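Local coordinates for protein ethylbenzene dehydrogenase alpha-subunit (Aromatoleum aromaticum, PDB 2IVF) that belongs to the molybdopterin oxidoreductase family and carries a molybdenum atom, an iron/sulfur cluster and the ligands MGD and MD1, at residues P113-D118 against T789-P794; N243-E248 against S269-K274; L559-A564 against K572-Y577. One frame throughout, in Å; residues are numbered along the deposited sequence.

Contact 1 of 3, residues P113-D118 against T789-P794; sequences PACNVD and TKPIYP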
# COMPACT_ATOMS: atom_id res chain seq x y z
N PRO A 113 -15.10 16.91 5.12
CA PRO A 113 -15.39 17.97 4.16
C PRO A 113 -14.18 18.79 3.69
O PRO A 113 -13.14 18.71 4.28
CB PRO A 113 -16.37 18.87 4.92
CG PRO A 113 -16.98 17.98 5.95
CD PRO A 113 -15.78 17.16 6.40
N ALA A 114 -14.37 19.54 2.61
CA ALA A 114 -13.36 20.50 2.17
C ALA A 114 -13.21 21.65 3.20
O ALA A 114 -14.13 21.94 3.99
CB ALA A 114 -13.79 21.07 0.78
N CYS A 115 -12.07 22.34 3.12
CA CYS A 115 -11.81 23.52 3.93
C CYS A 115 -12.81 24.63 3.66
O CYS A 115 -13.19 25.33 4.61
CB CYS A 115 -10.37 24.00 3.71
SG CYS A 115 -9.97 24.52 2.08
N ASN A 116 -13.21 24.77 2.40
CA ASN A 116 -14.30 25.63 2.00
C ASN A 116 -14.87 25.23 0.62
O ASN A 116 -14.35 24.34 -0.02
CB ASN A 116 -13.90 27.09 2.05
CG ASN A 116 -12.87 27.44 1.10
OD1 ASN A 116 -11.70 27.66 1.50
ND2 ASN A 116 -13.24 27.58 -0.18
N VAL A 117 -15.90 25.95 0.17
CA VAL A 117 -16.69 25.58 -1.04
C VAL A 117 -15.89 25.46 -2.31
O VAL A 117 -16.26 24.73 -3.24
CB VAL A 117 -17.82 26.62 -1.28
CG1 VAL A 117 -17.23 27.87 -1.92
CG2 VAL A 117 -18.93 26.00 -2.18
N ASP A 118 -14.79 26.21 -2.39
CA ASP A 118 -13.97 26.22 -3.57
C ASP A 118 -13.02 25.03 -3.69
O ASP A 118 -12.37 24.88 -4.71
CB ASP A 118 -13.14 27.52 -3.60
CG ASP A 118 -13.99 28.76 -3.66
OD1 ASP A 118 -14.98 28.79 -4.43
OD2 ASP A 118 -13.65 29.71 -2.92
N THR A 789 -10.22 26.94 7.55
CA THR A 789 -10.98 27.34 6.36
C THR A 789 -10.13 27.41 5.11
O THR A 789 -10.64 27.73 4.07
CB THR A 789 -11.64 28.71 6.53
OG1 THR A 789 -10.63 29.74 6.59
CG2 THR A 789 -12.54 28.77 7.75
N LYS A 790 -8.82 27.18 5.21
CA LYS A 790 -7.95 27.18 4.02
C LYS A 790 -6.85 26.16 4.13
O LYS A 790 -6.51 25.75 5.25
CB LYS A 790 -7.30 28.54 3.87
CG LYS A 790 -6.46 28.94 5.05
CD LYS A 790 -5.91 30.40 4.97
CE LYS A 790 -6.99 31.36 4.65
NZ LYS A 790 -6.70 32.71 5.19
N PRO A 791 -6.27 25.76 2.98
CA PRO A 791 -5.18 24.84 3.02
C PRO A 791 -3.99 25.33 3.87
O PRO A 791 -3.70 26.53 3.97
CB PRO A 791 -4.78 24.65 1.55
CG PRO A 791 -5.99 24.97 0.78
CD PRO A 791 -6.65 26.08 1.58
N ILE A 792 -3.44 24.37 4.60
CA ILE A 792 -2.27 24.58 5.43
C ILE A 792 -1.12 24.74 4.48
O ILE A 792 -1.00 23.96 3.60
CB ILE A 792 -2.05 23.38 6.35
CG1 ILE A 792 -3.14 23.34 7.43
CG2 ILE A 792 -0.63 23.46 7.03
CD1 ILE A 792 -3.16 22.09 8.29
N TYR A 793 -0.30 25.77 4.66
CA TYR A 793 0.98 25.89 3.93
C TYR A 793 1.95 26.60 4.87
O TYR A 793 1.53 27.35 5.76
CB TYR A 793 0.84 26.68 2.60
CG TYR A 793 0.50 28.12 2.78
CD1 TYR A 793 -0.83 28.53 2.83
CD2 TYR A 793 1.47 29.10 2.86
CE1 TYR A 793 -1.16 29.85 2.96
CE2 TYR A 793 1.15 30.42 3.05
CZ TYR A 793 -0.16 30.79 3.08
OH TYR A 793 -0.48 32.08 3.24
N PRO A 794 3.24 26.33 4.71
CA PRO A 794 4.22 26.89 5.66
C PRO A 794 4.89 28.17 5.22
O PRO A 794 4.77 28.58 4.07
CB PRO A 794 5.27 25.78 5.72
CG PRO A 794 5.38 25.37 4.30
CD PRO A 794 3.91 25.46 3.73

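Contact 2 of 3, residues N243-E248 against S269-K274; sequences NLLDAE and SEARYK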
# COMPACT_ATOMS: atom_id res chain seq x y z
N ASN A 243 -3.62 21.91 -0.54
CA ASN A 243 -2.72 23.00 -0.95
C ASN A 243 -2.28 22.84 -2.41
O ASN A 243 -2.09 23.84 -3.12
CB ASN A 243 -1.48 23.03 -0.07
CG ASN A 243 -0.59 24.26 -0.32
OD1 ASN A 243 -1.06 25.39 -0.31
ND2 ASN A 243 0.71 24.02 -0.51
N LEU A 244 -2.23 21.61 -2.89
CA LEU A 244 -1.91 21.37 -4.31
C LEU A 244 -2.91 22.00 -5.25
O LEU A 244 -2.58 22.34 -6.38
CB LEU A 244 -1.86 19.87 -4.63
CG LEU A 244 -0.80 18.96 -4.02
CD1 LEU A 244 -0.87 17.58 -4.72
CD2 LEU A 244 0.60 19.59 -4.10
N LEU A 245 -4.13 22.21 -4.79
CA LEU A 245 -5.13 22.83 -5.62
C LEU A 245 -4.87 24.33 -5.87
O LEU A 245 -5.51 24.93 -6.73
CB LEU A 245 -6.47 22.65 -5.01
CG LEU A 245 -6.95 21.20 -4.94
CD1 LEU A 245 -8.25 21.13 -4.13
CD2 LEU A 245 -7.13 20.67 -6.37
N ASP A 246 -3.95 24.91 -5.10
CA ASP A 246 -3.49 26.26 -5.30
C ASP A 246 -2.14 26.40 -6.03
O ASP A 246 -1.67 27.51 -6.23
CB ASP A 246 -3.39 26.94 -3.94
CG ASP A 246 -4.76 27.26 -3.35
OD1 ASP A 246 -5.64 27.63 -4.13
OD2 ASP A 246 -4.92 27.20 -2.12
N ALA A 247 -1.52 25.28 -6.42
CA ALA A 247 -0.28 25.27 -7.11
C ALA A 247 -0.56 25.25 -8.60
O ALA A 247 -1.62 24.78 -9.04
CB ALA A 247 0.53 24.05 -6.68
N GLU A 248 0.32 25.86 -9.38
CA GLU A 248 0.24 25.82 -10.86
C GLU A 248 1.24 24.82 -11.39
O GLU A 248 1.13 24.34 -12.51
CB GLU A 248 0.54 27.22 -11.42
CG GLU A 248 -0.43 28.24 -10.98
CD GLU A 248 -0.04 29.63 -11.38
OE1 GLU A 248 1.14 30.01 -11.22
OE2 GLU A 248 -0.94 30.37 -11.82
N SER A 269 -4.13 14.31 -8.85
CA SER A 269 -4.84 14.20 -10.12
C SER A 269 -5.88 15.27 -10.37
O SER A 269 -6.16 15.64 -11.51
CB SER A 269 -5.49 12.82 -10.32
OG SER A 269 -6.49 12.63 -9.34
N GLU A 270 -6.53 15.74 -9.32
CA GLU A 270 -7.51 16.79 -9.43
C GLU A 270 -6.85 18.15 -9.68
O GLU A 270 -7.33 18.93 -10.48
CB GLU A 270 -8.40 16.76 -8.19
CG GLU A 270 -9.20 15.44 -8.19
CD GLU A 270 -9.71 14.98 -6.86
OE1 GLU A 270 -9.42 15.65 -5.85
OE2 GLU A 270 -10.45 13.94 -6.87
N ALA A 271 -5.69 18.41 -9.06
CA ALA A 271 -4.93 19.62 -9.36
C ALA A 271 -4.55 19.63 -10.82
O ALA A 271 -4.51 20.67 -11.48
CB ALA A 271 -3.61 19.68 -8.49
N ARG A 272 -4.19 18.45 -11.32
CA ARG A 272 -3.87 18.31 -12.70
C ARG A 272 -5.04 18.78 -13.62
O ARG A 272 -4.85 19.55 -14.54
CB ARG A 272 -3.45 16.90 -13.01
CG ARG A 272 -2.96 16.71 -14.44
CD ARG A 272 -2.64 15.30 -14.76
NE ARG A 272 -1.89 15.15 -16.02
CZ ARG A 272 -1.72 14.00 -16.66
NH1 ARG A 272 -2.20 12.86 -16.19
NH2 ARG A 272 -1.04 13.98 -17.80
N TYR A 273 -6.22 18.23 -13.40
CA TYR A 273 -7.39 18.64 -14.15
C TYR A 273 -7.77 20.15 -14.01
O TYR A 273 -8.40 20.73 -14.90
CB TYR A 273 -8.54 17.81 -13.65
CG TYR A 273 -8.68 16.42 -14.26
CD1 TYR A 273 -8.41 16.18 -15.61
CD2 TYR A 273 -9.25 15.41 -13.53
CE1 TYR A 273 -8.62 14.96 -16.18
CE2 TYR A 273 -9.44 14.16 -14.06
CZ TYR A 273 -9.12 13.93 -15.39
OH TYR A 273 -9.42 12.73 -15.96
N LYS A 274 -7.46 20.75 -12.86
CA LYS A 274 -7.70 22.19 -12.60
C LYS A 274 -6.68 23.00 -13.39
O LYS A 274 -6.85 24.21 -13.58
CB LYS A 274 -7.53 22.43 -11.09
CG LYS A 274 -8.06 23.71 -10.57
CD LYS A 274 -7.69 23.88 -9.11
CE LYS A 274 -8.18 25.23 -8.66
NZ LYS A 274 -7.90 25.31 -7.24

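Contact 3 of 3, residues L559-A564 against K572-Y577; sequences LWNNKA and KSFGAY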
# COMPACT_ATOMS: atom_id res chain seq x y z
N LEU A 559 32.08 -0.70 8.92
CA LEU A 559 31.48 -0.35 7.65
C LEU A 559 31.65 1.15 7.35
O LEU A 559 32.12 1.54 6.28
CB LEU A 559 29.99 -0.65 7.65
CG LEU A 559 29.53 -2.12 7.66
CD1 LEU A 559 30.31 -2.97 8.63
CD2 LEU A 559 28.07 -2.22 7.93
N TRP A 560 31.27 1.97 8.32
CA TRP A 560 31.21 3.40 8.15
C TRP A 560 32.55 4.13 8.06
O TRP A 560 32.60 5.28 7.64
CB TRP A 560 30.34 4.00 9.25
CG TRP A 560 29.01 3.48 9.28
CD1 TRP A 560 28.36 2.78 8.28
CD2 TRP A 560 28.04 3.66 10.31
NE1 TRP A 560 27.09 2.52 8.64
CE2 TRP A 560 26.85 3.06 9.88
CE3 TRP A 560 28.06 4.29 11.56
CZ2 TRP A 560 25.73 3.00 10.68
CZ3 TRP A 560 26.95 4.24 12.35
CH2 TRP A 560 25.78 3.61 11.90
N ASN A 561 33.64 3.47 8.45
CA ASN A 561 34.99 4.01 8.29
C ASN A 561 35.67 3.48 7.03
O ASN A 561 36.86 3.63 6.88
CB ASN A 561 35.85 3.70 9.53
CG ASN A 561 35.37 4.41 10.77
OD1 ASN A 561 34.71 5.46 10.68
ND2 ASN A 561 35.69 3.87 11.93
N ASN A 562 34.91 2.80 6.17
CA ASN A 562 35.44 2.31 4.91
C ASN A 562 35.50 3.47 3.93
O ASN A 562 34.48 3.91 3.43
CB ASN A 562 34.57 1.19 4.34
CG ASN A 562 35.22 0.49 3.14
OD1 ASN A 562 36.17 1.00 2.54
ND2 ASN A 562 34.75 -0.70 2.82
N LYS A 563 36.70 3.96 3.65
CA LYS A 563 36.87 5.12 2.77
C LYS A 563 36.42 4.83 1.34
O LYS A 563 36.06 5.75 0.62
CB LYS A 563 38.33 5.58 2.78
CG LYS A 563 38.71 6.20 4.11
CD LYS A 563 40.18 6.57 4.19
CE LYS A 563 40.57 6.69 5.66
NZ LYS A 563 41.82 7.47 5.89
N ALA A 564 36.42 3.56 0.94
CA ALA A 564 35.96 3.18 -0.39
C ALA A 564 34.48 3.50 -0.58
O ALA A 564 34.03 3.76 -1.72
CB ALA A 564 36.22 1.66 -0.65
N LYS A 572 38.59 12.59 5.19
CA LYS A 572 38.69 11.53 6.18
C LYS A 572 37.38 10.80 6.41
O LYS A 572 36.32 11.17 5.88
CB LYS A 572 39.24 12.08 7.49
CG LYS A 572 38.40 13.17 8.10
CD LYS A 572 39.22 13.95 9.07
CE LYS A 572 38.47 15.06 9.78
NZ LYS A 572 39.36 15.63 10.86
N SER A 573 37.48 9.72 7.17
CA SER A 573 36.35 8.83 7.44
C SER A 573 35.40 9.45 8.43
O SER A 573 35.76 10.34 9.20
CB SER A 573 36.81 7.51 8.06
OG SER A 573 37.57 7.75 9.26
N PHE A 574 34.19 8.90 8.41
CA PHE A 574 33.15 9.16 9.39
C PHE A 574 33.71 9.21 10.80
O PHE A 574 33.47 10.17 11.51
CB PHE A 574 32.09 8.08 9.34
CG PHE A 574 31.03 8.25 10.37
CD1 PHE A 574 29.95 9.09 10.15
CD2 PHE A 574 31.12 7.58 11.59
CE1 PHE A 574 29.01 9.28 11.12
CE2 PHE A 574 30.14 7.75 12.58
CZ PHE A 574 29.09 8.61 12.33
N GLY A 575 34.44 8.19 11.21
CA GLY A 575 34.95 8.13 12.59
C GLY A 575 36.00 9.15 12.95
O GLY A 575 36.11 9.58 14.11
N ALA A 576 36.79 9.52 11.94
CA ALA A 576 37.75 10.61 12.05
C ALA A 576 37.05 11.95 12.24
O ALA A 576 37.44 12.76 13.08
CB ALA A 576 38.65 10.63 10.84
N TYR A 577 36.01 12.20 11.45
CA TYR A 577 35.15 13.35 11.67
C TYR A 577 34.48 13.30 13.05
O TYR A 577 34.42 14.32 13.74
CB TYR A 577 34.08 13.44 10.58
CG TYR A 577 34.54 14.09 9.28
CD1 TYR A 577 34.66 15.47 9.18
CD2 TYR A 577 34.80 13.32 8.15
CE1 TYR A 577 35.04 16.09 7.96
CE2 TYR A 577 35.19 13.91 6.93
CZ TYR A 577 35.31 15.30 6.83
OH TYR A 577 35.72 15.88 5.62
O HOH W 1 32.72 7.36 6.05
O HOH W 2 40.30 8.66 8.25

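Contact 1 of 3, residues P113-D118 against T789-P794
C115 carries most of the contact from 113-118 to 789-794, and the chain backbones come close there, with 4.6 Å between the CA atoms of C115 and T789. Its CB lies against the T789-K790 peptide, 3.7 Å from T789 C, with K790 N at a similar separation. Beyond CB, a chi1 of 63° sets SG between the backbone N and the carbonyl carbon of C115. From there SG reaches the ring of P791, where it meets CD at 3.7 Å, and passes T789 O at 3.8 Å. The backbone of the same residue adds a contact of another kind: C115 O receives a CA-H...O contact from T789 CA at 3.5 Å, with an angle of 148° at the hydrogen. The hydroxyl of T789 is engaged by D787, while D242 touches both C115 and P791.

Two loops far apart in sequence are joined here. The first follows strand 102-108 and lies, in sequence, between the iron/sulfur cluster pocket residues C92 and C127; the second leads into helix 796-800. V117 O of the first loop is also hydrogen-bonded to K335 of the beta-subunit, which places the contact beside a subunit boundary. A glycerol molecule sits near the side chain of C115. Around C115 the contact is van der Waals in kind, a thiol on a proline ring and a peptide with a CA-H...O contact beside it, and this part of the junction therefore rests on the fit of these groups.

Contact 2 of 3, residues N243-E248 against S269-K274
The beta-alpha-beta crossover from strand 249-253 to strand 277-281 brings L244 and L245, in the 3-10 turn that leads into the first strand, against A271 and K274 of its connecting helix 265-274. A271 CB points at this turn and comes 3.5 Å from L244 O, and it also meets L244 CB at 4.2 Å. The carbonyl of L244 is held from its own segment as well, because it accepts A247 N at 3.1 Å. L245 approaches the helix with one branch: its CG lies anti to the carbonyl carbon (chi1 -65°), and CD2 rests on the helix backbone, 3.8 Å from A271 N.

The two strands are neighbours in a four-stranded parallel sheet, a Rossmann-like arrangement, and the helix lies between them in sequence. L244 and A271 both touch I250 of strand 249-253, and so the turn, the helix and the sheet share one apolar interior. L245 continues this packing onto F267 of the same helix and V120 of a loop.

K274 supplies the polar link. CG stands anti to the backbone N (chi1 -165°) and the chain runs extended beyond it, carrying NZ to L245 O. This hydrogen bond measures 2.5 Å, so short that its exact length is doubtful, and K274 CE lies alongside the same oxygen at 3.3 Å. D246 OD1 is 4.5 Å from K274 NZ, too far for a salt bridge although the charges are opposite; D246 OD2 bonds to Y119 OH instead. E270 bonds through OE1 to H266 and forms salt bridges through OE2 with K27 and R233 of the beta-subunit.

Contact 3 of 3, residues L559-A564 against K572-Y577
W560, the last residue of helix 557-560, and F574, in the first turn of helix 574-583, lie side by side and point the same way. The edge of the indole is turned toward the face of the phenyl ring in an edge-to-face pair, with W560 six-membered ring and F574 ring centroids 5.7 Å apart and planes at 70°. F574 CG stands anti to its backbone N (chi1 177°), and from there the ring lies beside the indole. W560 NE1 is hydrogen-bonded to I937 O. W560 O lies 3.3 Å from F574 CB and receives a hydrogen bond from a water at 2.6 Å; this water accepts in turn from F574 N.

At N561, where the chain leaves the helix, the side chain turns to the second helix. Its OD1 accepts G575 N at 2.8 Å in a bent bond, 136° at the hydrogen, with the donor tilted from the amide plane, and it also comes 3.3 Å from G575 CA. The other end of the amide, ND2, is bonded to Y551 OH, so both ends of the group are held. N562 makes an Asx turn, its OD1 accepting A564 N at 3.0 Å. K563 reaches across to the second segment, where its NZ gives a hydrogen bond to a second water at 3.0 Å, which also accepts S573 N.

S573 is the N-cap of helix 574-583, and its OG takes a weak bond from A576 N at 3.3 Å. The first three amides of the helix, those of F574, G575 and A576, lack acceptors from a preceding turn and are met instead by a water, the N561 oxygen and, weakly, the S573 hydroxyl.

Contact 1 lies at the surface, whereas contacts 2 and 3 are mostly buried. No two of them share a segment, but contacts 1 and 2 meet, with P791, I792 and Y793 of one packed against N243 and D246 of the other, and contact 2 lies, along the chain, inside the long loop that contact 1 closes. Contact 3 sits on the opposite side of the chain's centre, its own centre about 45 Å from that of contact 2. The first joins distant loops by thiol-proline packing, the second ties a turn to the helix of one crossover through aliphatic packing and a lysine, and the third links two successive helices by aromatic, amide and water-mediated contacts. The first two also border the beta-subunit.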